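Ultraspiracle (Drosophila melanogaster, PDB 1HG4) is a nuclear hormone receptor and transcription factor whose ligand-binding domain holds a phospholipid in its pocket and is locked in an inactive conformation. Local coordinates at residues Leu93-Leu105 with Leu164-Leu178. Numbering follows the deposited sequence.
Sequences LIANVAWCSIVSL and LSVKMKRLNLDRREL
Trp99 reaches from the last turn of helix 78-100 to the junction between helices 154-171 and 175-186, and its indole lies against the backbone there. With CG anti to the backbone N (chi1 175°), the ring swings towards Leu178, whose CD2 sits over one face, 3.6 Å above the plane and displaced from the ring centre. The six-membered end runs into the linker: CZ3 comes within 3.2 Å of Leu173 O, which meets the ring edge-on, and CH2 is 3.5 Å from Arg175 N. Replacing Trp99 by an alanine removes the ring from Leu178 CD2 and from the Leu173-Arg175 backbone, and would probably open a gap between helix 78-100 and the linker. Two capping motifs bound this linker: Asn172, at positive phi, closes helix 154-171 with a Schellman motif, and Asp174 and Glu177 form a capping box that starts the next helix. The contact thus joins the C-terminal end of helix 78-100 to two successive helices in the layered alpha-helical sandwich of nuclear receptor ligand-binding domains; segments 93-100 and 164-171 cross at -60°, and Val97 touches the bound phospholipid. Near the crossing Ala98 CB meets Leu164 CB at 3.7 Å and also packs on the sulfur of Met168. This close approach brings Ser165 OG to Ala98 O, which it grips with a 2.7 Å hydrogen bond in the carbonyl plane, on a lone pair; Ala98 O also receives a weak bond from Ser101 N. A type I turn from Ile102 to Leu105 brings Leu105 onto helix 154-171. Its CD1 rests 3.6 Å from Lys169 CD, the two side chains running alongside in opposite senses, while CD2 meets Val166 CG2. Ile102 lays CD1 against Met168 CB, the side chains nearly perpendicular.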
ATOM      1  N   LEU A  93     -19.356  -6.987 -17.521  1.00 24.63           N
ATOM      2  CA  LEU A  93     -20.431  -7.191 -18.501  1.00 24.00           C
ATOM      3  C   LEU A  93     -21.803  -6.987 -17.867  1.00 22.82           C
ATOM      4  O   LEU A  93     -22.633  -6.259 -18.409  1.00 22.22           O
ATOM      5  CB  LEU A  93     -20.362  -8.583 -19.129  1.00 24.56           C
ATOM      6  CG  LEU A  93     -19.115  -8.879 -19.963  1.00 27.73           C
ATOM      7  CD1 LEU A  93     -19.321 -10.144 -20.778  1.00 27.74           C
ATOM      8  CD2 LEU A  93     -18.838  -7.728 -20.884  1.00 29.43           C
ATOM      9  N   ILE A  94     -22.031  -7.610 -16.715  1.00 22.95           N
ATOM     10  CA  ILE A  94     -23.312  -7.493 -16.027  1.00 23.56           C
ATOM     11  C   ILE A  94     -23.629  -6.075 -15.584  1.00 23.85           C
ATOM     12  O   ILE A  94     -24.798  -5.702 -15.524  1.00 25.50           O
ATOM     13  CB  ILE A  94     -23.376  -8.446 -14.816  1.00 24.19           C
ATOM     14  CG1 ILE A  94     -23.370  -9.887 -15.318  1.00 24.46           C
ATOM     15  CG2 ILE A  94     -24.638  -8.184 -13.990  1.00 21.45           C
ATOM     16  CD1 ILE A  94     -23.372 -10.911 -14.208  1.00 25.90           C
ATOM     17  N   ALA A  95     -22.603  -5.284 -15.278  1.00 24.36           N
ATOM     18  CA  ALA A  95     -22.819  -3.894 -14.870  1.00 25.41           C
ATOM     19  C   ALA A  95     -23.368  -3.136 -16.084  1.00 25.43           C
ATOM     20  O   ALA A  95     -24.245  -2.283 -15.961  1.00 23.54           O
ATOM     21  CB  ALA A  95     -21.508  -3.255 -14.392  1.00 24.81           C
ATOM     22  N   ASN A  96     -22.840  -3.452 -17.260  1.00 26.30           N
ATOM     23  CA  ASN A  96     -23.316  -2.825 -18.485  1.00 27.86           C
ATOM     24  C   ASN A  96     -24.749  -3.247 -18.824  1.00 27.38           C
ATOM     25  O   ASN A  96     -25.515  -2.422 -19.316  1.00 26.46           O
ATOM     26  CB  ASN A  96     -22.386  -3.150 -19.656  1.00 31.29           C
ATOM     27  CG  ASN A  96     -21.177  -2.219 -19.721  1.00 34.81           C
ATOM     28  OD1 ASN A  96     -20.095  -2.607 -20.171  1.00 36.01           O
ATOM     29  ND2 ASN A  96     -21.365  -0.979 -19.290  1.00 36.37           N
ATOM     30  N   VAL A  97     -25.124  -4.505 -18.572  1.00 25.78           N
ATOM     31  CA  VAL A  97     -26.495  -4.906 -18.874  1.00 26.17           C
ATOM     32  C   VAL A  97     -27.433  -4.252 -17.865  1.00 24.93           C
ATOM     33  O   VAL A  97     -28.548  -3.877 -18.208  1.00 26.14           O
ATOM     34  CB  VAL A  97     -26.721  -6.453 -18.854  1.00 26.81           C
ATOM     35  CG1 VAL A  97     -25.608  -7.149 -19.578  1.00 28.99           C
ATOM     36  CG2 VAL A  97     -26.840  -6.962 -17.445  1.00 32.00           C
ATOM     37  N   ALA A  98     -26.977  -4.095 -16.626  1.00 23.45           N
ATOM     38  CA  ALA A  98     -27.817  -3.462 -15.611  1.00 23.20           C
ATOM     39  C   ALA A  98     -28.178  -2.034 -16.042  1.00 23.48           C
ATOM     40  O   ALA A  98     -29.334  -1.618 -15.920  1.00 22.33           O
ATOM     41  CB  ALA A  98     -27.106  -3.446 -14.253  1.00 21.10           C
ATOM     42  N   TRP A  99     -27.185  -1.309 -16.554  1.00 23.88           N
ATOM     43  CA  TRP A  99     -27.328   0.068 -17.015  1.00 24.60           C
ATOM     44  C   TRP A  99     -28.198   0.210 -18.275  1.00 26.59           C
ATOM     45  O   TRP A  99     -28.993   1.146 -18.372  1.00 26.87           O
ATOM     46  CB  TRP A  99     -25.932   0.657 -17.274  1.00 24.94           C
ATOM     47  CG  TRP A  99     -25.925   2.049 -17.873  1.00 23.79           C
ATOM     48  CD1 TRP A  99     -25.730   2.375 -19.187  1.00 22.86           C
ATOM     49  CD2 TRP A  99     -26.145   3.286 -17.184  1.00 22.73           C
ATOM     50  NE1 TRP A  99     -25.812   3.738 -19.362  1.00 21.90           N
ATOM     51  CE2 TRP A  99     -26.068   4.323 -18.151  1.00 23.63           C
ATOM     52  CE3 TRP A  99     -26.406   3.622 -15.852  1.00 22.79           C
ATOM     53  CZ2 TRP A  99     -26.243   5.672 -17.822  1.00 21.05           C
ATOM     54  CZ3 TRP A  99     -26.586   4.979 -15.525  1.00 21.89           C
ATOM     55  CH2 TRP A  99     -26.501   5.977 -16.508  1.00 20.50           C
ATOM     56  N   CYS A 100     -28.040  -0.699 -19.239  1.00 26.22           N
ATOM     57  CA  CYS A 100     -28.838  -0.660 -20.469  1.00 26.58           C
ATOM     58  C   CYS A 100     -30.269  -1.052 -20.187  1.00 26.66           C
ATOM     59  O   CYS A 100     -31.162  -0.714 -20.946  1.00 26.74           O
ATOM     60  CB  CYS A 100     -28.317  -1.639 -21.528  1.00 26.95           C
ATOM     61  SG  CYS A 100     -26.779  -1.192 -22.304  1.00 30.97           S
ATOM     62  N   SER A 101     -30.485  -1.788 -19.105  1.00 26.67           N
ATOM     63  CA  SER A 101     -31.828  -2.238 -18.770  1.00 26.80           C
ATOM     64  C   SER A 101     -32.598  -1.232 -17.901  1.00 29.64           C
ATOM     65  O   SER A 101     -33.632  -1.559 -17.297  1.00 29.74           O
ATOM     66  CB  SER A 101     -31.742  -3.608 -18.096  1.00 23.50           C
ATOM     67  OG  SER A 101     -31.041  -4.518 -18.935  1.00 19.02           O
ATOM     68  N   ILE A 102     -32.096  -0.001 -17.847  1.00 32.21           N
ATOM     69  CA  ILE A 102     -32.750   1.045 -17.069  1.00 35.17           C
ATOM     70  C   ILE A 102     -33.756   1.776 -17.962  1.00 37.10           C
ATOM     71  O   ILE A 102     -34.696   2.411 -17.467  1.00 37.25           O
ATOM     72  CB  ILE A 102     -31.718   2.069 -16.499  1.00 34.68           C
ATOM     73  CG1 ILE A 102     -30.832   1.384 -15.459  1.00 34.13           C
ATOM     74  CG2 ILE A 102     -32.441   3.246 -15.843  1.00 34.82           C
ATOM     75  CD1 ILE A 102     -29.840   2.292 -14.804  1.00 32.45           C
ATOM     76  N   VAL A 103     -33.559   1.663 -19.278  1.00 38.11           N
ATOM     77  CA  VAL A 103     -34.428   2.310 -20.259  1.00 38.26           C
ATOM     78  C   VAL A 103     -35.865   1.810 -20.248  1.00 40.13           C
ATOM     79  O   VAL A 103     -36.799   2.603 -20.359  1.00 41.45           O
ATOM     80  CB  VAL A 103     -33.866   2.152 -21.685  1.00 37.93           C
ATOM     81  CG1 VAL A 103     -34.977   2.274 -22.703  1.00 36.72           C
ATOM     82  CG2 VAL A 103     -32.802   3.224 -21.941  1.00 36.67           C
ATOM     83  N   SER A 104     -36.054   0.505 -20.112  1.00 41.48           N
ATOM     84  CA  SER A 104     -37.402  -0.042 -20.118  1.00 43.72           C
ATOM     85  C   SER A 104     -37.918  -0.505 -18.762  1.00 44.31           C
ATOM     86  O   SER A 104     -38.610  -1.521 -18.680  1.00 44.22           O
ATOM     87  CB  SER A 104     -37.501  -1.200 -21.117  1.00 44.48           C
ATOM     88  OG  SER A 104     -36.663  -2.283 -20.743  1.00 46.70           O
ATOM     89  N   LEU A 105     -37.584   0.230 -17.705  1.00 44.71           N
ATOM     90  CA  LEU A 105     -38.061  -0.116 -16.372  1.00 46.17           C
ATOM     91  C   LEU A 105     -39.461   0.467 -16.145  1.00 47.62           C
ATOM     92  O   LEU A 105     -39.620   1.647 -15.812  1.00 48.95           O
ATOM     93  CB  LEU A 105     -37.096   0.405 -15.294  1.00 45.46           C
ATOM     94  CG  LEU A 105     -35.963  -0.543 -14.869  1.00 45.95           C
ATOM     95  CD1 LEU A 105     -35.030   0.166 -13.907  1.00 45.02           C
ATOM     96  CD2 LEU A 105     -36.550  -1.789 -14.204  1.00 45.73           C
ATOM     97  N   LEU A 164     -29.985  -4.670  -9.249  1.00 31.24           N
ATOM     98  CA  LEU A 164     -29.084  -3.710  -9.857  1.00 30.37           C
ATOM     99  C   LEU A 164     -29.817  -2.592 -10.590  1.00 30.87           C
ATOM    100  O   LEU A 164     -29.815  -1.446 -10.127  1.00 30.57           O
ATOM    101  CB  LEU A 164     -28.121  -4.433 -10.798  1.00 30.49           C
ATOM    102  CG  LEU A 164     -27.251  -5.497 -10.105  1.00 30.62           C
ATOM    103  CD1 LEU A 164     -26.469  -6.286 -11.139  1.00 28.48           C
ATOM    104  CD2 LEU A 164     -26.306  -4.836  -9.092  1.00 28.15           C
ATOM    105  N   SER A 165     -30.455  -2.920 -11.713  1.00 29.59           N
ATOM    106  CA  SER A 165     -31.179  -1.921 -12.508  1.00 29.53           C
ATOM    107  C   SER A 165     -32.139  -1.040 -11.705  1.00 29.30           C
ATOM    108  O   SER A 165     -32.037   0.186 -11.734  1.00 29.42           O
ATOM    109  CB  SER A 165     -31.953  -2.602 -13.640  1.00 29.08           C
ATOM    110  OG  SER A 165     -31.078  -3.243 -14.553  1.00 27.38           O
ATOM    111  N   VAL A 166     -33.072  -1.663 -10.996  1.00 29.15           N
ATOM    112  CA  VAL A 166     -34.041  -0.919 -10.199  1.00 30.60           C
ATOM    113  C   VAL A 166     -33.371  -0.005  -9.185  1.00 30.95           C
ATOM    114  O   VAL A 166     -33.664   1.185  -9.139  1.00 31.55           O
ATOM    115  CB  VAL A 166     -35.034  -1.885  -9.467  1.00 30.85           C
ATOM    116  CG1 VAL A 166     -35.890  -1.126  -8.458  1.00 29.10           C
ATOM    117  CG2 VAL A 166     -35.934  -2.561 -10.490  1.00 28.25           C
ATOM    118  N   LYS A 167     -32.461  -0.550  -8.387  1.00 32.17           N
ATOM    119  CA  LYS A 167     -31.784   0.255  -7.381  1.00 33.65           C
ATOM    120  C   LYS A 167     -30.926   1.363  -7.983  1.00 33.50           C
ATOM    121  O   LYS A 167     -30.819   2.440  -7.400  1.00 33.08           O
ATOM    122  CB  LYS A 167     -30.972  -0.648  -6.446  1.00 35.20           C
ATOM    123  CG  LYS A 167     -31.871  -1.541  -5.592  1.00 36.62           C
ATOM    124  CD  LYS A 167     -31.097  -2.320  -4.545  1.00 40.73           C
ATOM    125  CE  LYS A 167     -32.038  -3.122  -3.663  1.00 40.85           C
ATOM    126  NZ  LYS A 167     -31.278  -3.879  -2.628  1.00 45.38           N
ATOM    127  N   MET A 168     -30.333   1.121  -9.148  1.00 33.63           N
ATOM    128  CA  MET A 168     -29.525   2.155  -9.789  1.00 34.47           C
ATOM    129  C   MET A 168     -30.456   3.302 -10.189  1.00 35.38           C
ATOM    130  O   MET A 168     -30.168   4.472  -9.937  1.00 33.99           O
ATOM    131  CB  MET A 168     -28.814   1.611 -11.029  1.00 33.47           C
ATOM    132  CG  MET A 168     -27.731   0.593 -10.730  1.00 34.75           C
ATOM    133  SD  MET A 168     -26.994  -0.075 -12.217  1.00 34.72           S
ATOM    134  CE  MET A 168     -25.577  -0.927 -11.544  1.00 37.01           C
ATOM    135  N   LYS A 169     -31.574   2.954 -10.817  1.00 36.64           N
ATOM    136  CA  LYS A 169     -32.561   3.944 -11.235  1.00 39.30           C
ATOM    137  C   LYS A 169     -33.035   4.710 -10.004  1.00 38.76           C
ATOM    138  O   LYS A 169     -33.049   5.931  -9.985  1.00 38.41           O
ATOM    139  CB  LYS A 169     -33.760   3.260 -11.903  1.00 40.26           C
ATOM    140  CG  LYS A 169     -34.842   4.231 -12.354  1.00 42.31           C
ATOM    141  CD  LYS A 169     -36.045   3.498 -12.909  1.00 45.01           C
ATOM    142  CE  LYS A 169     -37.146   4.461 -13.339  1.00 46.64           C
ATOM    143  NZ  LYS A 169     -36.715   5.358 -14.451  1.00 48.88           N
ATOM    144  N   ARG A 170     -33.420   3.967  -8.979  1.00 39.61           N
ATOM    145  CA  ARG A 170     -33.878   4.546  -7.731  1.00 41.82           C
ATOM    146  C   ARG A 170     -32.852   5.542  -7.168  1.00 40.71           C
ATOM    147  O   ARG A 170     -33.225   6.517  -6.521  1.00 41.55           O
ATOM    148  CB  ARG A 170     -34.141   3.412  -6.732  1.00 45.24           C
ATOM    149  CG  ARG A 170     -34.529   3.842  -5.328  1.00 50.97           C
ATOM    150  CD  ARG A 170     -34.759   2.614  -4.443  1.00 55.34           C
ATOM    151  NE  ARG A 170     -34.582   2.906  -3.021  1.00 59.74           N
ATOM    152  CZ  ARG A 170     -34.501   1.978  -2.070  1.00 61.18           C
ATOM    153  NH1 ARG A 170     -34.583   0.690  -2.392  1.00 61.81           N
ATOM    154  NH2 ARG A 170     -34.323   2.336  -0.800  1.00 61.18           N
ATOM    155  N   LEU A 171     -31.566   5.303  -7.429  1.00 39.25           N
ATOM    156  CA  LEU A 171     -30.495   6.176  -6.934  1.00 37.92           C
ATOM    157  C   LEU A 171     -30.138   7.308  -7.885  1.00 36.92           C
ATOM    158  O   LEU A 171     -29.391   8.210  -7.519  1.00 36.63           O
ATOM    159  CB  LEU A 171     -29.224   5.361  -6.659  1.00 37.09           C
ATOM    160  CG  LEU A 171     -29.165   4.513  -5.390  1.00 37.32           C
ATOM    161  CD1 LEU A 171     -27.971   3.564  -5.451  1.00 36.51           C
ATOM    162  CD2 LEU A 171     -29.065   5.434  -4.187  1.00 36.77           C
ATOM    163  N   ASN A 172     -30.670   7.260  -9.101  1.00 36.97           N
ATOM    164  CA  ASN A 172     -30.368   8.267 -10.114  1.00 35.60           C
ATOM    165  C   ASN A 172     -28.900   8.119 -10.515  1.00 34.98           C
ATOM    166  O   ASN A 172     -28.201   9.109 -10.734  1.00 34.27           O
ATOM    167  CB  ASN A 172     -30.602   9.685  -9.580  1.00 39.14           C
ATOM    168  CG  ASN A 172     -32.044   9.932  -9.166  1.00 42.42           C
ATOM    169  OD1 ASN A 172     -32.977   9.750  -9.957  1.00 43.13           O
ATOM    170  ND2 ASN A 172     -32.234  10.361  -7.917  1.00 43.76           N
ATOM    171  N   LEU A 173     -28.436   6.878 -10.603  1.00 33.50           N
ATOM    172  CA  LEU A 173     -27.055   6.615 -10.980  1.00 33.43           C
ATOM    173  C   LEU A 173     -26.784   7.230 -12.348  1.00 32.16           C
ATOM    174  O   LEU A 173     -27.575   7.071 -13.264  1.00 31.13           O
ATOM    175  CB  LEU A 173     -26.793   5.103 -11.032  1.00 33.59           C
ATOM    176  CG  LEU A 173     -25.346   4.663 -11.247  1.00 35.05           C
ATOM    177  CD1 LEU A 173     -24.541   4.919  -9.973  1.00 34.85           C
ATOM    178  CD2 LEU A 173     -25.304   3.181 -11.608  1.00 35.13           C
ATOM    179  N   ASP A 174     -25.673   7.945 -12.488  1.00 32.19           N
ATOM    180  CA  ASP A 174     -25.351   8.537 -13.772  1.00 32.09           C
ATOM    181  C   ASP A 174     -24.192   7.801 -14.434  1.00 31.42           C
ATOM    182  O   ASP A 174     -23.555   6.941 -13.817  1.00 31.66           O
ATOM    183  CB  ASP A 174     -25.051  10.037 -13.619  1.00 34.14           C
ATOM    184  CG  ASP A 174     -23.829  10.319 -12.766  1.00 37.08           C
ATOM    185  OD1 ASP A 174     -22.819   9.594 -12.887  1.00 39.36           O
ATOM    186  OD2 ASP A 174     -23.868  11.292 -11.977  1.00 39.41           O
ATOM    187  N   ARG A 175     -23.927   8.154 -15.687  1.00 30.09           N
ATOM    188  CA  ARG A 175     -22.870   7.518 -16.459  1.00 32.15           C
ATOM    189  C   ARG A 175     -21.491   7.651 -15.820  1.00 31.71           C
ATOM    190  O   ARG A 175     -20.654   6.751 -15.943  1.00 31.46           O
ATOM    191  CB  ARG A 175     -22.834   8.088 -17.885  1.00 33.67           C
ATOM    192  CG  ARG A 175     -21.806   7.408 -18.778  1.00 36.70           C
ATOM    193  CD  ARG A 175     -22.213   5.974 -19.095  1.00 39.55           C
ATOM    194  NE  ARG A 175     -21.070   5.134 -19.437  1.00 43.45           N
ATOM    195  CZ  ARG A 175     -20.212   5.393 -20.418  1.00 46.34           C
ATOM    196  NH1 ARG A 175     -20.359   6.477 -21.168  1.00 48.64           N
ATOM    197  NH2 ARG A 175     -19.200   4.569 -20.651  1.00 48.48           N
ATOM    198  N   ARG A 176     -21.255   8.768 -15.139  1.00 30.32           N
ATOM    199  CA  ARG A 176     -19.974   8.986 -14.494  1.00 30.23           C
ATOM    200  C   ARG A 176     -19.817   8.067 -13.294  1.00 28.82           C
ATOM    201  O   ARG A 176     -18.753   7.503 -13.067  1.00 29.79           O
ATOM    202  CB  ARG A 176     -19.829  10.449 -14.063  1.00 34.29           C
ATOM    203  CG  ARG A 176     -18.924  11.285 -14.982  1.00 37.37           C
ATOM    204  CD  ARG A 176     -19.693  12.097 -16.011  1.00 40.16           C
ATOM    205  NE  ARG A 176     -19.033  12.082 -17.316  1.00 43.70           N
ATOM    206  CZ  ARG A 176     -19.536  12.629 -18.421  1.00 43.56           C
ATOM    207  NH1 ARG A 176     -20.711  13.252 -18.386  1.00 43.69           N
ATOM    208  NH2 ARG A 176     -18.883  12.518 -19.572  1.00 42.88           N
ATOM    209  N   GLU A 177     -20.876   7.899 -12.522  1.00 26.92           N
ATOM    210  CA  GLU A 177     -20.797   7.013 -11.367  1.00 27.87           C
ATOM    211  C   GLU A 177     -20.634   5.544 -11.765  1.00 27.61           C
ATOM    212  O   GLU A 177     -19.964   4.793 -11.058  1.00 27.55           O
ATOM    213  CB  GLU A 177     -22.033   7.200 -10.485  1.00 27.87           C
ATOM    214  CG  GLU A 177     -22.230   8.657 -10.130  1.00 28.22           C
ATOM    215  CD  GLU A 177     -23.430   8.909  -9.265  1.00 30.26           C
ATOM    216  OE1 GLU A 177     -24.531   8.438  -9.614  1.00 30.65           O
ATOM    217  OE2 GLU A 177     -23.271   9.595  -8.237  1.00 33.86           O
ATOM    218  N   LEU A 178     -21.222   5.130 -12.894  1.00 26.14           N
ATOM    219  CA  LEU A 178     -21.091   3.735 -13.333  1.00 25.68           C
ATOM    220  C   LEU A 178     -19.653   3.459 -13.790  1.00 24.94           C
ATOM    221  O   LEU A 178     -19.097   2.387 -13.530  1.00 24.44           O
ATOM    222  CB  LEU A 178     -22.062   3.415 -14.480  1.00 25.72           C
ATOM    223  CG  LEU A 178     -21.951   1.958 -14.967  1.00 26.77           C
ATOM    224  CD1 LEU A 178     -22.650   1.014 -13.967  1.00 21.01           C
ATOM    225  CD2 LEU A 178     -22.548   1.833 -16.364  1.00 23.75           C
TER